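Local coordinates for protein stn1 (Schizosaccharomyces pombe, PDB 3KF6), which is required for telomere maintenance, binds single-stranded telomeric DNA and interacts with Ten1, and is represented here by its N-terminal OB-fold part, at residues Val67-Val70 / Met76-Arg79; Asp25-Ser30 / Arg113-Leu118; Ile50-Tyr55 / Leu78-Ile83. One frame throughout, in Å; residues are numbered along the deposited sequence.

Interaction 1 (Val67-Val70 / Met76-Arg79); sequences VLTV and MVLR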
ATOM      1  N   VAL A  67     -11.838 -10.078  -6.285  1.00 24.53           N
ATOM      2  CA  VAL A  67     -11.334  -9.479  -5.053  1.00 22.35           C
ATOM      3  C   VAL A  67      -9.863  -9.106  -5.153  1.00 21.10           C
ATOM      4  O   VAL A  67      -9.016  -9.947  -5.453  1.00 21.24           O
ATOM      5  CB  VAL A  67     -11.510 -10.445  -3.854  1.00 22.27           C
ATOM      6  CG1 VAL A  67     -11.031  -9.781  -2.568  1.00 22.68           C
ATOM      7  CG2 VAL A  67     -12.971 -10.853  -3.723  1.00 24.32           C
ATOM      8  N   LEU A  68      -9.570  -7.834  -4.905  1.00 19.24           N
ATOM      9  CA  LEU A  68      -8.199  -7.350  -4.937  1.00 18.76           C
ATOM     10  C   LEU A  68      -7.734  -7.124  -3.502  1.00 17.74           C
ATOM     11  O   LEU A  68      -8.393  -6.420  -2.738  1.00 18.74           O
ATOM     12  CB  LEU A  68      -8.109  -6.019  -5.696  1.00 19.65           C
ATOM     13  CG  LEU A  68      -8.339  -5.994  -7.206  1.00 22.52           C
ATOM     14  CD1 LEU A  68      -8.126  -4.583  -7.725  1.00 23.32           C
ATOM     15  CD2 LEU A  68      -7.389  -6.954  -7.885  1.00 25.78           C
ATOM     16  N   THR A  69      -6.613  -7.731  -3.128  1.00 16.10           N
ATOM     17  CA  THR A  69      -6.083  -7.519  -1.790  1.00 15.79           C
ATOM     18  C   THR A  69      -5.117  -6.349  -1.946  1.00 17.05           C
ATOM     19  O   THR A  69      -4.195  -6.404  -2.766  1.00 17.28           O
ATOM     20  CB  THR A  69      -5.330  -8.754  -1.262  1.00 17.13           C
ATOM     21  OG1 THR A  69      -6.246  -9.851  -1.138  1.00 20.01           O
ATOM     22  CG2 THR A  69      -4.732  -8.461   0.110  1.00 19.32           C
ATOM     23  N   VAL A  70      -5.335  -5.293  -1.166  1.00 13.55           N
ATOM     24  CA  VAL A  70      -4.515  -4.085  -1.256  1.00 13.89           C
ATOM     25  C   VAL A  70      -3.716  -3.839   0.016  1.00 13.62           C
ATOM     26  O   VAL A  70      -4.219  -4.036   1.122  1.00 13.15           O
ATOM     27  CB  VAL A  70      -5.414  -2.861  -1.545  1.00 14.42           C
ATOM     28  CG1 VAL A  70      -4.572  -1.588  -1.655  1.00 15.76           C
ATOM     29  CG2 VAL A  70      -6.195  -3.098  -2.843  1.00 15.53           C
ATOM     30  N   MET A  76      -1.785  -3.777   7.917  1.00 14.58           N
ATOM     31  CA  MET A  76      -2.874  -4.683   7.566  1.00 15.38           C
ATOM     32  C   MET A  76      -3.203  -4.511   6.092  1.00 15.80           C
ATOM     33  O   MET A  76      -2.956  -3.446   5.522  1.00 15.97           O
ATOM     34  CB  MET A  76      -4.128  -4.360   8.389  1.00 18.95           C
ATOM     35  CG  MET A  76      -3.995  -4.648   9.873  1.00 22.24           C
ATOM     36  SD  MET A  76      -3.981  -6.415  10.183  1.00 27.01           S
ATOM     37  CE  MET A  76      -5.751  -6.726  10.352  1.00 28.70           C
ATOM     38  N   VAL A  77      -3.734  -5.561   5.471  1.00 15.21           N
ATOM     39  CA  VAL A  77      -4.145  -5.466   4.071  1.00 14.70           C
ATOM     40  C   VAL A  77      -5.671  -5.489   4.062  1.00 15.66           C
ATOM     41  O   VAL A  77      -6.300  -5.865   5.053  1.00 16.19           O
ATOM     42  CB  VAL A  77      -3.611  -6.624   3.192  1.00 15.58           C
ATOM     43  CG1 VAL A  77      -2.087  -6.622   3.194  1.00 18.53           C
ATOM     44  CG2 VAL A  77      -4.163  -7.963   3.680  1.00 16.94           C
ATOM     45  N   LEU A  78      -6.265  -5.088   2.946  1.00 14.46           N
ATOM     46  CA  LEU A  78      -7.714  -5.046   2.847  1.00 15.54           C
ATOM     47  C   LEU A  78      -8.231  -5.726   1.585  1.00 14.38           C
ATOM     48  O   LEU A  78      -7.710  -5.508   0.495  1.00 14.46           O
ATOM     49  CB  LEU A  78      -8.181  -3.587   2.860  1.00 18.04           C
ATOM     50  CG  LEU A  78      -9.691  -3.322   2.841  1.00 16.56           C
ATOM     51  CD1 LEU A  78     -10.313  -3.810   4.138  1.00 19.42           C
ATOM     52  CD2 LEU A  78      -9.947  -1.828   2.660  1.00 16.66           C
ATOM     53  N   ARG A  79      -9.262  -6.552   1.743  1.00 14.52           N
ATOM     54  CA  ARG A  79      -9.869  -7.217   0.603  1.00 16.17           C
ATOM     55  C   ARG A  79     -10.863  -6.230   0.002  1.00 15.22           C
ATOM     56  O   ARG A  79     -11.746  -5.729   0.702  1.00 18.05           O
ATOM     57  CB  ARG A  79     -10.598  -8.489   1.048  1.00 19.93           C
ATOM     58  CG  ARG A  79      -9.717  -9.726   1.130  1.00 25.35           C
ATOM     59  CD  ARG A  79     -10.522 -10.908   1.674  1.00 32.96           C
ATOM     60  NE  ARG A  79      -9.879 -12.200   1.440  1.00 40.39           N
ATOM     61  CZ  ARG A  79      -9.888 -12.848   0.278  1.00 43.27           C
ATOM     62  NH1 ARG A  79     -10.507 -12.333  -0.776  1.00 44.41           N
ATOM     63  NH2 ARG A  79      -9.283 -14.023   0.172  1.00 45.41           N
TER
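Val70 and Leu78 form an antiparallel hydrogen-bonded pair, and their reciprocal backbone bonds are the firm centre of this contact. Val70 N bonds to Leu78 O and Leu78 N to Val70 O, both at 2.9 Å. Next to them Thr69 and Arg79 make a non-hydrogen-bonded pair, their CA atoms 4.5 Å apart, and the CA-H of Thr69 points at Leu78 O as a weak C-H...O contact. The side chains of Val70 and Leu78 turn to the buried face, where neither comes within 4 Å of the other segment.

The closest side-chain touches lie on the opposite face, which carries Thr69 and Arg79 and is partly exposed. There CG2 of Thr69, set anti to its own nitrogen (OG1 at chi1 -64°), lies across CG2 of Val77 at 3.6 Å. Arg79 runs extended from CG to NE and then turns at chi4 -78°, bringing NH1 back over Val67. The methyl CG1 of Val67 sits at the edge of the guanidinium, near its plane, 3.2 Å from Arg79 NH1, and also touches the aliphatic CB and CG of the arginine. This is close packing without a polar bond; Tyr62 and Glu115 touch the same arginine from other parts of the chain. Between these two tight spots the face is looser: Thr69 OG1, turned to the Arg79 side, comes only within 4.1 Å of Arg79 CG. At the turn end, Val77 packs on Ser4 of the Ten1 chain.

The strands continue the ladder through Leu68 and Val80, and the backbone of Arg79 hydrogen-bonds to that of Leu118 on the next strand. Strands 65-71 and 77-83 thus make a beta hairpin of the OB-fold barrel, with one apolar face turned inward and a mixed face turned out.

Interaction 2 (Asp25-Ser30 / Arg113-Leu118); sequences DVHKIS and RSEVEL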
ATOM      1  N   ASP A  25      -6.604   1.351  10.080  1.00 16.93           N
ATOM      2  CA  ASP A  25      -7.685   2.035  10.787  1.00 16.77           C
ATOM      3  C   ASP A  25      -9.046   1.517  10.339  1.00 17.86           C
ATOM      4  O   ASP A  25     -10.007   1.500  11.119  1.00 18.43           O
ATOM      5  CB  ASP A  25      -7.594   3.553  10.581  1.00 16.29           C
ATOM      6  CG  ASP A  25      -6.407   4.163  11.310  1.00 19.44           C
ATOM      7  OD1 ASP A  25      -6.151   3.745  12.461  1.00 19.11           O
ATOM      8  OD2 ASP A  25      -5.740   5.057  10.747  1.00 18.96           O
ATOM      9  N   VAL A  26      -9.138   1.093   9.084  1.00 18.68           N
ATOM     10  CA  VAL A  26     -10.392   0.544   8.578  1.00 17.51           C
ATOM     11  C   VAL A  26     -10.724  -0.695   9.415  1.00 19.86           C
ATOM     12  O   VAL A  26     -11.874  -0.898   9.812  1.00 19.92           O
ATOM     13  CB  VAL A  26     -10.271   0.171   7.077  1.00 16.91           C
ATOM     14  CG1 VAL A  26     -11.534  -0.537   6.600  1.00 19.06           C
ATOM     15  CG2 VAL A  26     -10.053   1.427   6.255  1.00 17.98           C
ATOM     16  N   HIS A  27      -9.707  -1.502   9.705  1.00 19.54           N
ATOM     17  CA  HIS A  27      -9.889  -2.714  10.507  1.00 21.00           C
ATOM     18  C   HIS A  27     -10.203  -2.416  11.970  1.00 22.68           C
ATOM     19  O   HIS A  27     -10.486  -3.331  12.746  1.00 23.05           O
ATOM     20  CB  HIS A  27      -8.639  -3.600  10.424  1.00 19.81           C
ATOM     21  CG  HIS A  27      -8.540  -4.388   9.155  1.00 20.49           C
ATOM     22  ND1 HIS A  27      -9.302  -5.513   8.916  1.00 21.10           N
ATOM     23  CD2 HIS A  27      -7.780  -4.206   8.048  1.00 18.75           C
ATOM     24  CE1 HIS A  27      -9.017  -5.989   7.716  1.00 21.54           C
ATOM     25  NE2 HIS A  27      -8.097  -5.213   7.168  1.00 21.22           N
ATOM     26  N   LYS A  28     -10.159  -1.141  12.344  1.00 23.13           N
ATOM     27  CA  LYS A  28     -10.443  -0.748  13.722  1.00 25.56           C
ATOM     28  C   LYS A  28     -11.830  -0.140  13.891  1.00 26.35           C
ATOM     29  O   LYS A  28     -12.240   0.191  15.005  1.00 27.28           O
ATOM     30  CB  LYS A  28      -9.382   0.237  14.219  1.00 26.03           C
ATOM     31  CG  LYS A  28      -8.025  -0.405  14.444  1.00 28.57           C
ATOM     32  CD  LYS A  28      -6.996   0.614  14.898  1.00 30.86           C
ATOM     33  CE  LYS A  28      -5.630  -0.029  15.064  1.00 32.79           C
ATOM     34  NZ  LYS A  28      -4.577   0.965  15.413  1.00 36.11           N
ATOM     35  N   ILE A  29     -12.550   0.016  12.786  1.00 25.24           N
ATOM     36  CA  ILE A  29     -13.896   0.573  12.842  1.00 27.03           C
ATOM     37  C   ILE A  29     -14.780  -0.408  13.607  1.00 28.79           C
ATOM     38  O   ILE A  29     -14.713  -1.616  13.387  1.00 29.22           O
ATOM     39  CB  ILE A  29     -14.481   0.786  11.430  1.00 25.51           C
ATOM     40  CG1 ILE A  29     -13.660   1.838  10.675  1.00 24.43           C
ATOM     41  CG2 ILE A  29     -15.940   1.237  11.527  1.00 26.15           C
ATOM     42  CD1 ILE A  29     -14.041   1.980   9.212  1.00 22.99           C
ATOM     43  N   SER A  30     -15.599   0.118  14.510  1.00 31.74           N
ATOM     44  CA  SER A  30     -16.486  -0.720  15.308  1.00 34.11           C
ATOM     45  C   SER A  30     -17.878  -0.830  14.697  1.00 36.52           C
ATOM     46  O   SER A  30     -18.438   0.153  14.207  1.00 34.73           O
ATOM     47  CB  SER A  30     -16.592  -0.167  16.733  1.00 35.15           C
ATOM     48  OG  SER A  30     -17.065   1.169  16.731  1.00 37.42           O
ATOM     49  N   ARG A 113     -18.701 -10.561   7.636  1.00 35.83           N
ATOM     50  CA  ARG A 113     -17.794 -11.526   8.258  1.00 34.66           C
ATOM     51  C   ARG A 113     -16.955 -10.848   9.341  1.00 33.13           C
ATOM     52  O   ARG A 113     -16.947  -9.622   9.454  1.00 32.18           O
ATOM     53  CB  ARG A 113     -16.867 -12.144   7.206  1.00 36.01           C
ATOM     54  CG  ARG A 113     -17.580 -12.972   6.147  1.00 38.41           C
ATOM     55  CD  ARG A 113     -18.377 -14.098   6.779  1.00 41.02           C
ATOM     56  NE  ARG A 113     -19.066 -14.914   5.783  1.00 44.72           N
ATOM     57  CZ  ARG A 113     -19.903 -15.903   6.081  1.00 46.00           C
ATOM     58  NH1 ARG A 113     -20.158 -16.198   7.349  1.00 47.66           N
ATOM     59  NH2 ARG A 113     -20.486 -16.596   5.114  1.00 47.54           N
ATOM     60  N   SER A 114     -16.246 -11.648  10.132  1.00 31.01           N
ATOM     61  CA  SER A 114     -15.414 -11.103  11.199  1.00 29.76           C
ATOM     62  C   SER A 114     -14.357 -10.152  10.641  1.00 29.52           C
ATOM     63  O   SER A 114     -13.892  -9.254  11.340  1.00 30.86           O
ATOM     64  CB  SER A 114     -14.738 -12.231  11.982  1.00 30.35           C
ATOM     65  OG  SER A 114     -13.841 -12.959  11.165  1.00 31.33           O
ATOM     66  N   GLU A 115     -13.973 -10.358   9.384  1.00 30.07           N
ATOM     67  CA  GLU A 115     -12.990  -9.495   8.741  1.00 30.62           C
ATOM     68  C   GLU A 115     -13.730  -8.527   7.830  1.00 29.46           C
ATOM     69  O   GLU A 115     -14.450  -8.947   6.925  1.00 28.10           O
ATOM     70  CB  GLU A 115     -11.999 -10.312   7.903  1.00 33.33           C
ATOM     71  CG  GLU A 115     -10.869  -9.474   7.309  1.00 37.32           C
ATOM     72  CD  GLU A 115      -9.980 -10.263   6.369  1.00 40.37           C
ATOM     73  OE1 GLU A 115      -9.740 -11.459   6.638  1.00 43.19           O
ATOM     74  OE2 GLU A 115      -9.513  -9.688   5.362  1.00 42.43           O
ATOM     75  N   VAL A 116     -13.562  -7.234   8.086  1.00 27.43           N
ATOM     76  CA  VAL A 116     -14.205  -6.207   7.279  1.00 27.57           C
ATOM     77  C   VAL A 116     -13.603  -6.224   5.880  1.00 26.37           C
ATOM     78  O   VAL A 116     -12.452  -6.613   5.696  1.00 25.18           O
ATOM     79  CB  VAL A 116     -13.997  -4.803   7.897  1.00 28.71           C
ATOM     80  CG1 VAL A 116     -12.520  -4.467   7.929  1.00 29.43           C
ATOM     81  CG2 VAL A 116     -14.766  -3.756   7.101  1.00 32.16           C
ATOM     82  N   GLU A 117     -14.398  -5.821   4.898  1.00 24.57           N
ATOM     83  CA  GLU A 117     -13.951  -5.761   3.513  1.00 24.87           C
ATOM     84  C   GLU A 117     -14.526  -4.495   2.905  1.00 22.87           C
ATOM     85  O   GLU A 117     -15.400  -3.861   3.491  1.00 22.36           O
ATOM     86  CB  GLU A 117     -14.423  -6.991   2.730  1.00 29.12           C
ATOM     87  CG  GLU A 117     -15.886  -7.342   2.936  1.00 34.74           C
ATOM     88  CD  GLU A 117     -16.344  -8.485   2.047  1.00 35.95           C
ATOM     89  OE1 GLU A 117     -15.606  -9.488   1.930  1.00 36.19           O
ATOM     90  OE2 GLU A 117     -17.448  -8.382   1.471  1.00 40.62           O
ATOM     91  N   LEU A 118     -14.024  -4.113   1.740  1.00 19.99           N
ATOM     92  CA  LEU A 118     -14.503  -2.907   1.091  1.00 19.59           C
ATOM     93  C   LEU A 118     -15.193  -3.257  -0.219  1.00 18.74           C
ATOM     94  O   LEU A 118     -14.597  -3.902  -1.079  1.00 19.43           O
ATOM     95  CB  LEU A 118     -13.318  -1.967   0.825  1.00 19.75           C
ATOM     96  CG  LEU A 118     -13.604  -0.618   0.163  1.00 21.74           C
ATOM     97  CD1 LEU A 118     -14.396   0.263   1.109  1.00 24.66           C
ATOM     98  CD2 LEU A 118     -12.275   0.051  -0.197  1.00 21.55           C
TER
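The turn after helix 23-26 meets the end of the loop leading into strand 117-120 of the OB fold, His27 resting against Val116. Methyl CG1 of Val116 approaches the imidazole obliquely, 3.5 Å from His27 ND1 and 3.8 Å from His27 CE1. This methyl lies between the backbone nitrogen and carbonyl carbon of its own residue (chi1 62°), a placement that directs it to the ring and also to Val26, whose CG1 is 4.3 Å from Val116 CG1. Glu115 comes to the ring edge, its CG in plane and 4.0 Å from His27 CE1, with the carboxylate turned 51° from the imidazole; its OE2 remains 5.0 Å from His27 NE2.

Val26 to Ile29 form a type I beta turn, closed by a bond from Ile29 N to Val26 O, and this turn joins the short helix to the barrel wall through His27. His27 NE2 hydrogen-bonds to Val77 O, fixing the ring's rotation, while Leu78 and Met76 touch it as well. With an alanine in place of His27, Val77 O would probably lose this partner and a gap would open beside Val116 CG1. Further along, Ile29 packs on Ile50 and Ile109.

Interaction 3 (Ile50-Tyr55 / Leu78-Ile83); sequences IQIVGY and LRVVFI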
ATOM      1  N   ILE A  50     -15.656   5.078   2.371  1.00 20.06           N
ATOM      2  CA  ILE A  50     -14.218   5.217   2.597  1.00 19.78           C
ATOM      3  C   ILE A  50     -13.391   5.146   1.315  1.00 17.94           C
ATOM      4  O   ILE A  50     -13.815   4.562   0.316  1.00 18.02           O
ATOM      5  CB  ILE A  50     -13.731   4.087   3.538  1.00 21.75           C
ATOM      6  CG1 ILE A  50     -14.495   4.157   4.860  1.00 22.28           C
ATOM      7  CG2 ILE A  50     -12.233   4.194   3.777  1.00 27.03           C
ATOM      8  CD1 ILE A  50     -14.230   2.987   5.769  1.00 27.57           C
ATOM      9  N   GLN A  51     -12.199   5.739   1.360  1.00 17.00           N
ATOM     10  CA  GLN A  51     -11.283   5.710   0.227  1.00 16.57           C
ATOM     11  C   GLN A  51      -9.943   5.181   0.738  1.00 16.57           C
ATOM     12  O   GLN A  51      -9.461   5.612   1.789  1.00 17.53           O
ATOM     13  CB  GLN A  51     -11.077   7.114  -0.343  1.00 17.08           C
ATOM     14  CG  GLN A  51     -10.227   7.146  -1.613  1.00 19.55           C
ATOM     15  CD  GLN A  51      -9.670   8.530  -1.904  1.00 21.09           C
ATOM     16  OE1 GLN A  51      -8.815   9.031  -1.174  1.00 22.26           O
ATOM     17  NE2 GLN A  51     -10.157   9.157  -2.970  1.00 23.45           N
ATOM     18  N   ILE A  52      -9.354   4.242   0.006  1.00 15.61           N
ATOM     19  CA  ILE A  52      -8.056   3.698   0.382  1.00 15.99           C
ATOM     20  C   ILE A  52      -7.129   3.738  -0.827  1.00 16.03           C
ATOM     21  O   ILE A  52      -7.587   3.795  -1.974  1.00 14.23           O
ATOM     22  CB  ILE A  52      -8.162   2.239   0.934  1.00 15.34           C
ATOM     23  CG1 ILE A  52      -8.753   1.287  -0.112  1.00 17.73           C
ATOM     24  CG2 ILE A  52      -9.029   2.222   2.184  1.00 16.28           C
ATOM     25  CD1 ILE A  52      -7.726   0.641  -0.996  1.00 20.15           C
ATOM     26  N   VAL A  53      -5.825   3.744  -0.563  1.00 14.89           N
ATOM     27  CA  VAL A  53      -4.832   3.787  -1.629  1.00 14.45           C
ATOM     28  C   VAL A  53      -3.679   2.857  -1.286  1.00 14.83           C
ATOM     29  O   VAL A  53      -3.102   2.952  -0.200  1.00 15.93           O
ATOM     30  CB  VAL A  53      -4.249   5.213  -1.810  1.00 13.71           C
ATOM     31  CG1 VAL A  53      -3.130   5.179  -2.841  1.00 14.63           C
ATOM     32  CG2 VAL A  53      -5.337   6.184  -2.252  1.00 14.51           C
ATOM     33  N   GLY A  54      -3.330   1.971  -2.211  1.00 14.32           N
ATOM     34  CA  GLY A  54      -2.240   1.045  -1.951  1.00 13.62           C
ATOM     35  C   GLY A  54      -1.936   0.197  -3.166  1.00 15.08           C
ATOM     36  O   GLY A  54      -2.583   0.355  -4.201  1.00 14.98           O
ATOM     37  N   TYR A  55      -0.955  -0.693  -3.062  1.00 13.96           N
ATOM     38  CA  TYR A  55      -0.618  -1.538  -4.206  1.00 14.71           C
ATOM     39  C   TYR A  55      -1.342  -2.876  -4.098  1.00 15.33           C
ATOM     40  O   TYR A  55      -1.708  -3.309  -3.006  1.00 14.88           O
ATOM     41  CB  TYR A  55       0.905  -1.759  -4.311  1.00 15.85           C
ATOM     42  CG  TYR A  55       1.510  -2.643  -3.240  1.00 15.97           C
ATOM     43  CD1 TYR A  55       1.983  -2.101  -2.041  1.00 15.23           C
ATOM     44  CD2 TYR A  55       1.575  -4.027  -3.410  1.00 16.28           C
ATOM     45  CE1 TYR A  55       2.501  -2.924  -1.028  1.00 15.09           C
ATOM     46  CE2 TYR A  55       2.091  -4.857  -2.405  1.00 16.90           C
ATOM     47  CZ  TYR A  55       2.545  -4.297  -1.220  1.00 16.92           C
ATOM     48  OH  TYR A  55       2.999  -5.122  -0.213  1.00 17.31           O
ATOM     49  N   LEU A  78      -6.265  -5.088   2.946  1.00 14.46           N
ATOM     50  CA  LEU A  78      -7.714  -5.046   2.847  1.00 15.54           C
ATOM     51  C   LEU A  78      -8.231  -5.726   1.585  1.00 14.38           C
ATOM     52  O   LEU A  78      -7.710  -5.508   0.495  1.00 14.46           O
ATOM     53  CB  LEU A  78      -8.181  -3.587   2.860  1.00 18.04           C
ATOM     54  CG  LEU A  78      -9.691  -3.322   2.841  1.00 16.56           C
ATOM     55  CD1 LEU A  78     -10.313  -3.810   4.138  1.00 19.42           C
ATOM     56  CD2 LEU A  78      -9.947  -1.828   2.660  1.00 16.66           C
ATOM     57  N   ARG A  79      -9.262  -6.552   1.743  1.00 14.52           N
ATOM     58  CA  ARG A  79      -9.869  -7.217   0.603  1.00 16.17           C
ATOM     59  C   ARG A  79     -10.863  -6.230   0.002  1.00 15.22           C
ATOM     60  O   ARG A  79     -11.746  -5.729   0.702  1.00 18.05           O
ATOM     61  CB  ARG A  79     -10.598  -8.489   1.048  1.00 19.93           C
ATOM     62  CG  ARG A  79      -9.717  -9.726   1.130  1.00 25.35           C
ATOM     63  CD  ARG A  79     -10.522 -10.908   1.674  1.00 32.96           C
ATOM     64  NE  ARG A  79      -9.879 -12.200   1.440  1.00 40.39           N
ATOM     65  CZ  ARG A  79      -9.888 -12.848   0.278  1.00 43.27           C
ATOM     66  NH1 ARG A  79     -10.507 -12.333  -0.776  1.00 44.41           N
ATOM     67  NH2 ARG A  79      -9.283 -14.023   0.172  1.00 45.41           N
ATOM     68  N   VAL A  80     -10.698  -5.939  -1.284  1.00 14.93           N
ATOM     69  CA  VAL A  80     -11.570  -5.011  -2.001  1.00 16.33           C
ATOM     70  C   VAL A  80     -12.409  -5.832  -2.974  1.00 16.85           C
ATOM     71  O   VAL A  80     -11.881  -6.458  -3.891  1.00 16.58           O
ATOM     72  CB  VAL A  80     -10.737  -3.963  -2.773  1.00 16.08           C
ATOM     73  CG1 VAL A  80     -11.653  -3.028  -3.565  1.00 18.72           C
ATOM     74  CG2 VAL A  80      -9.892  -3.172  -1.790  1.00 17.48           C
ATOM     75  N   VAL A  81     -13.722  -5.811  -2.762  1.00 17.06           N
ATOM     76  CA  VAL A  81     -14.656  -6.588  -3.562  1.00 19.04           C
ATOM     77  C   VAL A  81     -15.335  -5.853  -4.711  1.00 17.86           C
ATOM     78  O   VAL A  81     -15.907  -4.778  -4.529  1.00 19.90           O
ATOM     79  CB  VAL A  81     -15.760  -7.166  -2.658  1.00 19.53           C
ATOM     80  CG1 VAL A  81     -16.704  -8.031  -3.469  1.00 22.41           C
ATOM     81  CG2 VAL A  81     -15.135  -7.948  -1.523  1.00 21.01           C
ATOM     82  N   PHE A  82     -15.269  -6.459  -5.891  1.00 17.92           N
ATOM     83  CA  PHE A  82     -15.907  -5.924  -7.089  1.00 20.57           C
ATOM     84  C   PHE A  82     -17.038  -6.865  -7.497  1.00 22.15           C
ATOM     85  O   PHE A  82     -16.785  -7.936  -8.050  1.00 24.10           O
ATOM     86  CB  PHE A  82     -14.906  -5.816  -8.240  1.00 20.09           C
ATOM     87  CG  PHE A  82     -13.852  -4.777  -8.022  1.00 19.46           C
ATOM     88  CD1 PHE A  82     -12.722  -5.063  -7.269  1.00 19.26           C
ATOM     89  CD2 PHE A  82     -14.017  -3.490  -8.535  1.00 18.27           C
ATOM     90  CE1 PHE A  82     -11.766  -4.079  -7.023  1.00 19.04           C
ATOM     91  CE2 PHE A  82     -13.069  -2.503  -8.296  1.00 20.23           C
ATOM     92  CZ  PHE A  82     -11.940  -2.800  -7.537  1.00 19.04           C
ATOM     93  N   ILE A  83     -18.277  -6.477  -7.207  1.00 24.15           N
ATOM     94  CA  ILE A  83     -19.433  -7.301  -7.574  1.00 25.99           C
ATOM     95  C   ILE A  83     -19.648  -7.128  -9.073  1.00 28.33           C
ATOM     96  O   ILE A  83     -20.149  -6.100  -9.530  1.00 27.42           O
ATOM     97  CB  ILE A  83     -20.695  -6.862  -6.815  1.00 26.30           C
ATOM     98  CG1 ILE A  83     -20.449  -6.960  -5.310  1.00 26.81           C
ATOM     99  CG2 ILE A  83     -21.880  -7.755  -7.209  1.00 25.19           C
ATOM    100  CD1 ILE A  83     -21.530  -6.330  -4.469  1.00 28.96           C
TER
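Ile52 reaches across the barrel interior to Leu78 and Val80, using a different branch for each. CG2 of Ile52 meets CD2 of Leu78 at 4.2 Å, and CD1 of Ile52 lies 4.5 Å from CG2 of Val80. The division follows from the isoleucine torsions: chi1 of 60° places CG1 between the backbone nitrogen and the carbonyl carbon and leaves CG2 beside the nitrogen, while chi2 of 90° swings CD1 toward Val80.

Leu78 holds CG anti to its backbone nitrogen (chi1 -177°), and CD2 is the methyl that meets Ile52; the two side chains pass at a slant. Val80 likewise has CG1 anti to its nitrogen, with CG2 turned toward Ile52. The Leu78 touch is apolar packing; the Val80 approach is looser. No hydrogen bond joins the segments, whose nearest CA atoms, those of Ile52 and Leu78, are 9.1 Å apart.

The contact is buried near the centre of the chain. Strand 65-71 lies between strands 49-62 and 77-83 in the sheet and contributes Val70, which touches both Ile52 and Val80. Leu118 of strand 117-120 packs on Ile52 and Leu78, and Val105 of strand 102-110 meets Val80.

In the fold
Interactions 1 and 3 both use strand 77-83, but in different ways: interaction 1 zips it to its hairpin partner by backbone bonds, whereas interaction 3 is apolar side-chain packing across the barrel interior. Leu78 belongs to both, bonding through its backbone in one and packing through its side chain in the other. Interaction 3 is the core contact, about 6 Å from interaction 1, centre to centre. Interaction 1 is partly buried, Val70 and Leu78 inward, Thr69 and Arg79 partly exposed. Interaction 2 lies farther out, also partly buried, and mixes a valine methyl with a histidine ring. Its histidine ties it to strand 77-83, and backbone bonds of Leu118 to Arg79 and Val81 join it to the sheet.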